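Non-fluorescent flavoprotein (Photobacterium phosphoreum, PDB 1FVP) binds flavin mononucleotide carrying a covalently attached myristate, two per subunit of its homodimer, and belongs to the bacterial luciferase family. Local coordinates at residues N27-E30 with T31-I34; G189-D192 with N193-F197. All blocks are in the same frame, centred on the assembly; numbering follows the deposited sequence.

Contact 1: residues N27-E30 with T31-I34; sequences NALE and TLRI
The backbone oxygen Asn27 O draws in two groups of Thr31, one turn further along the helix. Thr31 N donates a hydrogen bond to Asn27 O at 2.9 Å. Thr31 OG1 lies 2.7 Å from Asn27 O; with chi1 at -36° the hydroxyl stands beside the backbone N, facing the preceding turn. Thr31 OG1 is also hydrogen-bonded to Glu202 OE1. Lys210 NZ is bonded to Thr31 OG1 and more weakly to Asn27 O. On another side of the helix, Glu30 and Arg33 form a salt bridge. Their chains lie alongside each other and point the same way. The carboxylate and guanidinium planes are 28° apart, and Glu30 OE2 sits at the guanidinium edge, 2.8 Å from Arg33 NH2 in a weak bond. Arg33 NH1 has a second acid, Asp38. Ile34 CD1 approaches Glu30 OE1 at 3.5 Å. Leu29 and Leu32 face the second subunit and pack on its Tyr88 and Leu72. The bonds from Asn27 to Thr31 and from Glu30 to Arg33 are i to i+4 and i to i+3 contacts within helix 23-38, the crossover helix of the beta-alpha-beta unit that joins parallel strands 6-11 and 42-48.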
loop_
_atom_site.group_PDB
_atom_site.type_symbol
_atom_site.label_atom_id
_atom_site.label_comp_id
_atom_site.label_asym_id
_atom_site.label_seq_id
_atom_site.Cartn_x
_atom_site.Cartn_y
_atom_site.Cartn_z
ATOM N N ASN A 27 1.598 17.524 10.170
ATOM C CA ASN A 27 0.805 16.795 11.167
ATOM C C ASN A 27 0.899 15.287 10.871
ATOM O O ASN A 27 1.117 14.470 11.772
ATOM C CB ASN A 27 -0.656 17.260 11.135
ATOM C CG ASN A 27 -0.861 18.726 11.466
ATOM O OD1 ASN A 27 0.002 19.580 11.232
ATOM N ND2 ASN A 27 -2.025 19.002 12.064
ATOM N N ALA A 28 0.714 14.981 9.591
ATOM C CA ALA A 28 0.757 13.613 9.090
ATOM C C ALA A 28 2.169 13.053 9.188
ATOM O O ALA A 28 2.239 11.821 9.293
ATOM C CB ALA A 28 0.246 13.469 7.673
ATOM N N LEU A 29 3.170 13.910 9.171
ATOM C CA LEU A 29 4.581 13.447 9.271
ATOM C C LEU A 29 4.915 13.131 10.729
ATOM O O LEU A 29 5.811 12.341 11.093
ATOM C CB LEU A 29 5.416 14.506 8.595
ATOM C CG LEU A 29 6.371 14.211 7.466
ATOM C CD1 LEU A 29 5.692 13.643 6.225
ATOM C CD2 LEU A 29 7.006 15.548 7.062
ATOM N N GLU A 30 4.141 13.743 11.610
ATOM C CA GLU A 30 4.248 13.601 13.066
ATOM C C GLU A 30 3.545 12.317 13.507
ATOM O O GLU A 30 4.002 11.639 14.426
ATOM C CB GLU A 30 3.559 14.739 13.813
ATOM C CG GLU A 30 4.352 15.426 14.913
ATOM C CD GLU A 30 4.711 14.538 16.068
ATOM O OE1 GLU A 30 3.837 14.124 16.815
ATOM O OE2 GLU A 30 5.935 14.306 16.159
ATOM N N THR A 31 2.449 12.062 12.807
ATOM C CA THR A 31 1.609 10.893 13.009
ATOM C C THR A 31 2.476 9.665 12.697
ATOM O O THR A 31 2.262 8.593 13.265
ATOM C CB THR A 31 0.323 10.838 12.094
ATOM O OG1 THR A 31 -0.218 12.178 11.890
ATOM C CG2 THR A 31 -0.761 9.888 12.625
ATOM N N LEU A 32 3.412 9.856 11.778
ATOM C CA LEU A 32 4.340 8.818 11.315
ATOM C C LEU A 32 5.543 8.718 12.257
ATOM O O LEU A 32 6.120 7.624 12.404
ATOM C CB LEU A 32 4.801 9.121 9.892
ATOM C CG LEU A 32 3.869 8.946 8.718
ATOM C CD1 LEU A 32 4.499 9.499 7.442
ATOM C CD2 LEU A 32 3.538 7.476 8.534
ATOM N N ARG A 33 5.881 9.887 12.812
ATOM C CA ARG A 33 7.034 9.930 13.730
ATOM C C ARG A 33 6.781 8.994 14.912
ATOM O O ARG A 33 7.632 8.147 15.236
ATOM C CB ARG A 33 7.388 11.333 14.214
ATOM C CG ARG A 33 8.700 11.352 15.007
ATOM C CD ARG A 33 8.943 12.656 15.693
ATOM N NE ARG A 33 7.869 12.989 16.606
ATOM C CZ ARG A 33 7.607 12.305 17.724
ATOM N NH1 ARG A 33 8.348 11.281 18.134
ATOM N NH2 ARG A 33 6.515 12.677 18.414
ATOM N N ILE A 34 5.615 9.176 15.512
ATOM C CA ILE A 34 5.210 8.371 16.683
ATOM C C ILE A 34 5.372 6.900 16.320
ATOM O O ILE A 34 6.052 6.114 16.992
ATOM C CB ILE A 34 3.762 8.771 17.121
ATOM C CG1 ILE A 34 3.716 10.311 17.132
ATOM C CG2 ILE A 34 3.348 8.121 18.453
ATOM C CD1 ILE A 34 2.430 10.992 17.638
#

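Contact 2: residues G189-D192 with N193-F197. With FMA (6-(3-tetradecanoic acid) flavine mononucleotide), chain D.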
loop_
_atom_site.group_PDB
_atom_site.type_symbol
_atom_site.label_atom_id
_atom_site.label_comp_id
_atom_site.label_asym_id
_atom_site.label_seq_id
_atom_site.Cartn_x
_atom_site.Cartn_y
_atom_site.Cartn_z
ATOM N N GLY A 189 -17.190 -6.651 18.056
ATOM C CA GLY A 189 -18.287 -7.556 18.315
ATOM C C GLY A 189 -19.302 -7.681 17.195
ATOM O O GLY A 189 -19.572 -8.818 16.731
ATOM N N LYS A 190 -19.852 -6.558 16.753
ATOM C CA LYS A 190 -20.856 -6.558 15.691
ATOM C C LYS A 190 -20.285 -7.135 14.394
ATOM O O LYS A 190 -21.032 -7.302 13.430
ATOM C CB LYS A 190 -21.435 -5.196 15.377
ATOM C CG LYS A 190 -21.523 -4.101 16.398
ATOM C CD LYS A 190 -22.673 -4.238 17.375
ATOM C CE LYS A 190 -22.163 -4.854 18.674
ATOM N NZ LYS A 190 -23.309 -5.261 19.539
ATOM N N PHE A 191 -19.003 -7.368 14.361
ATOM C CA PHE A 191 -18.191 -7.909 13.275
ATOM C C PHE A 191 -17.672 -9.284 13.726
ATOM O O PHE A 191 -16.519 -9.686 13.459
ATOM C CB PHE A 191 -17.017 -6.995 12.882
ATOM C CG PHE A 191 -17.407 -5.888 11.952
ATOM C CD1 PHE A 191 -17.572 -6.137 10.602
ATOM C CD2 PHE A 191 -17.649 -4.606 12.421
ATOM C CE1 PHE A 191 -17.965 -5.152 9.710
ATOM C CE2 PHE A 191 -18.042 -3.594 11.551
ATOM C CZ PHE A 191 -18.197 -3.877 10.184
ATOM N N ASP A 192 -18.527 -9.979 14.453
ATOM C CA ASP A 192 -18.208 -11.306 14.994
ATOM C C ASP A 192 -16.776 -11.281 15.551
ATOM O O ASP A 192 -16.153 -12.363 15.648
ATOM C CB ASP A 192 -18.371 -12.449 14.003
ATOM C CG ASP A 192 -19.542 -12.395 13.057
ATOM O OD1 ASP A 192 -20.709 -12.644 13.418
ATOM O OD2 ASP A 192 -19.234 -12.093 11.873
ATOM N N ASN A 193 -16.298 -10.114 15.909
ATOM C CA ASN A 193 -14.933 -10.013 16.454
ATOM C C ASN A 193 -13.888 -10.511 15.458
ATOM O O ASN A 193 -12.895 -11.119 15.903
ATOM C CB ASN A 193 -14.902 -10.777 17.778
ATOM C CG ASN A 193 -14.904 -9.874 18.991
ATOM O OD1 ASN A 193 -14.264 -10.252 19.986
ATOM N ND2 ASN A 193 -15.555 -8.717 18.952
ATOM N N THR A 194 -14.096 -10.233 14.183
ATOM C CA THR A 194 -13.179 -10.659 13.122
ATOM C C THR A 194 -12.436 -9.534 12.420
ATOM O O THR A 194 -12.094 -9.712 11.198
ATOM C CB THR A 194 -13.953 -11.536 12.048
ATOM O OG1 THR A 194 -14.793 -10.672 11.216
ATOM C CG2 THR A 194 -14.774 -12.648 12.712
ATOM N N VAL A 195 -12.163 -8.419 13.109
ATOM C CA VAL A 195 -11.463 -7.339 12.382
ATOM C C VAL A 195 -10.286 -6.810 13.190
ATOM O O VAL A 195 -10.298 -6.975 14.405
ATOM C CB VAL A 195 -12.449 -6.201 12.089
ATOM C CG1 VAL A 195 -13.495 -6.510 11.050
ATOM C CG2 VAL A 195 -13.044 -5.744 13.415
ATOM N N ASP A 196 -9.396 -6.213 12.455
ATOM C CA ASP A 196 -8.155 -5.528 12.770
ATOM C C ASP A 196 -8.408 -4.077 12.332
ATOM O O ASP A 196 -9.215 -3.914 11.389
ATOM C CB ASP A 196 -6.969 -6.180 12.089
ATOM C CG ASP A 196 -6.224 -7.079 13.066
ATOM O OD1 ASP A 196 -6.805 -7.472 14.096
ATOM O OD2 ASP A 196 -5.045 -7.366 12.750
ATOM N N PHE A 197 -7.770 -3.110 12.987
ATOM C CA PHE A 197 -8.051 -1.703 12.660
ATOM C C PHE A 197 -6.924 -0.820 12.145
ATOM O O PHE A 197 -5.762 -0.782 12.523
ATOM C CB PHE A 197 -8.736 -1.002 13.831
ATOM C CG PHE A 197 -9.483 -1.863 14.781
ATOM C CD1 PHE A 197 -8.788 -2.552 15.773
ATOM C CD2 PHE A 197 -10.868 -1.989 14.684
ATOM C CE1 PHE A 197 -9.469 -3.372 16.677
ATOM C CE2 PHE A 197 -11.576 -2.806 15.576
ATOM C CZ PHE A 197 -10.849 -3.489 16.570
HETATM N N1 FMA D . -11.017 -9.496 22.768
HETATM C C2 FMA D . -10.030 -10.096 22.101
HETATM O O2 FMA D . -10.012 -11.167 21.623
HETATM N N3 FMA D . -8.777 -9.381 21.897
HETATM C C4 FMA D . -8.605 -8.133 22.375
HETATM O O4 FMA D . -7.542 -7.581 22.186
HETATM C C4A FMA D . -9.674 -7.511 23.091
HETATM N N5 FMA D . -9.611 -6.306 23.598
HETATM C C5A FMA D . -10.576 -5.671 24.281
HETATM C C6 FMA D . -10.419 -4.382 24.783
HETATM C C7 FMA D . -11.466 -3.819 25.468
HETATM C C7M FMA D . -11.414 -2.372 26.073
HETATM C C8 FMA D . -12.704 -4.532 25.680
HETATM C C8M FMA D . -13.869 -3.961 26.422
HETATM C C9 FMA D . -12.823 -5.808 25.172
HETATM C C9A FMA D . -11.824 -6.419 24.474
HETATM N N10 FMA D . -11.885 -7.696 23.931
HETATM C C10 FMA D . -10.914 -8.314 23.261
HETATM C C1B FMA D . -13.165 -8.517 24.098
HETATM C C2B FMA D . -13.428 -9.576 22.943
HETATM O O2B FMA D . -14.760 -9.262 22.579
HETATM C C3B FMA D . -13.254 -10.973 23.494
HETATM O "O3'" FMA D . -12.464 -10.972 24.639
HETATM C C4B FMA D . -12.691 -12.006 22.512
HETATM O "O4'" FMA D . -13.541 -12.105 21.313
HETATM C C5B FMA D . -12.634 -13.412 23.172
HETATM O "O5'" FMA D . -13.495 -14.338 22.276
HETATM P P FMA D . -14.655 -15.318 22.711
HETATM O O1P FMA D . -13.828 -16.376 23.522
HETATM O O2P FMA D . -15.576 -14.573 23.546
HETATM O O3P FMA D . -15.319 -15.724 21.569
HETATM C "C1'" FMA D . -7.072 -3.368 25.888
HETATM O "O1'" FMA D . -7.742 -2.486 26.548
HETATM O "O2'" FMA D . -5.948 -3.689 26.288
HETATM C "C2'" FMA D . -7.950 -4.361 25.200
HETATM C "C3'" FMA D . -9.148 -3.690 24.513
HETATM C "C4'" FMA D . -8.799 -3.476 23.071
HETATM C "C5'" FMA D . -8.234 -2.151 22.618
HETATM C "C6'" FMA D . -8.862 -1.635 21.347
HETATM C "C7'" FMA D . -7.929 -0.727 20.558
HETATM C "C8'" FMA D . -8.373 0.659 20.358
HETATM C "C9'" FMA D . -9.159 1.030 19.112
HETATM C C11 FMA D . -9.850 2.355 19.212
HETATM C C12 FMA D . -9.239 3.529 19.884
HETATM C C13 FMA D . -9.926 4.853 19.842
HETATM C C14 FMA D . -9.228 6.006 20.489
HETATM C C15 FMA D . -8.606 5.707 21.823
#
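Asp192 and Asn193, two neighbouring residues with side chains, both have positive phi. They form the corners of a type I' beta turn from Phe191 to Thr194. Asp192 is also the C' residue of the Schellman motif that ends the preceding helix. The turn is closed at Phe191 O, which accepts two bonds from Thr194. Thr194 N reaches Phe191 O at 2.6 Å, and Thr194 OG1 reaches the same oxygen at 3.0 Å. The two donors come from opposite faces of the carbonyl plane, and the hydroxyl stands above it, 35° out. Chi1 of 75° places OG1 between the backbone N and the carbonyl carbon of Thr194, turned back over the turn. The methyl Thr194 CG2 rests 3.8 Å from Asp192 CB. Past the turn, Val195 CG1 meets Phe191 CB at 4.0 Å and lies obliquely to the ring near CG and CD1. The Phe94 ring meets that of Phe191, and Leu107 of helix 100-116 touches its side chain.

Asn193 extends from the turn to the bound flavin. Its OD1 accepts from two ribityl hydroxyls, at 2.8 Å from FMA O2B, while the bond from FMA O4' is modelled doubtfully short. Its ND2 lies beside Gly189 N, but two donors make no bond there. The flavin is also held by Asn2 O. The bonding is consistent with Asn193 OD1 helping to hold the ribityl chain through a neutral acceptor; the bonds made here do not involve the flavin ring.

Contact 1 comes first along the chain and contact 2 later, before the last helix, 207-227. Their centres are about 27 Å apart, their nearest atoms about 12 Å, and they lie on opposite sides of the chain's centre. The same mixed sheet connects them. Strand 6-11 pairs in parallel with strand 42-48, which follows the helix of contact 1, and with strand 195-199, which begins in contact 2. Each contact brings a residue to a different flavin pocket: Ala28 in contact 1 and Asn193 in contact 2. Contact 2 touches no other protein chain. The two belong to different flavin sites, consistent with two flavins per chain; the one at contact 1 lies near the dimer interface.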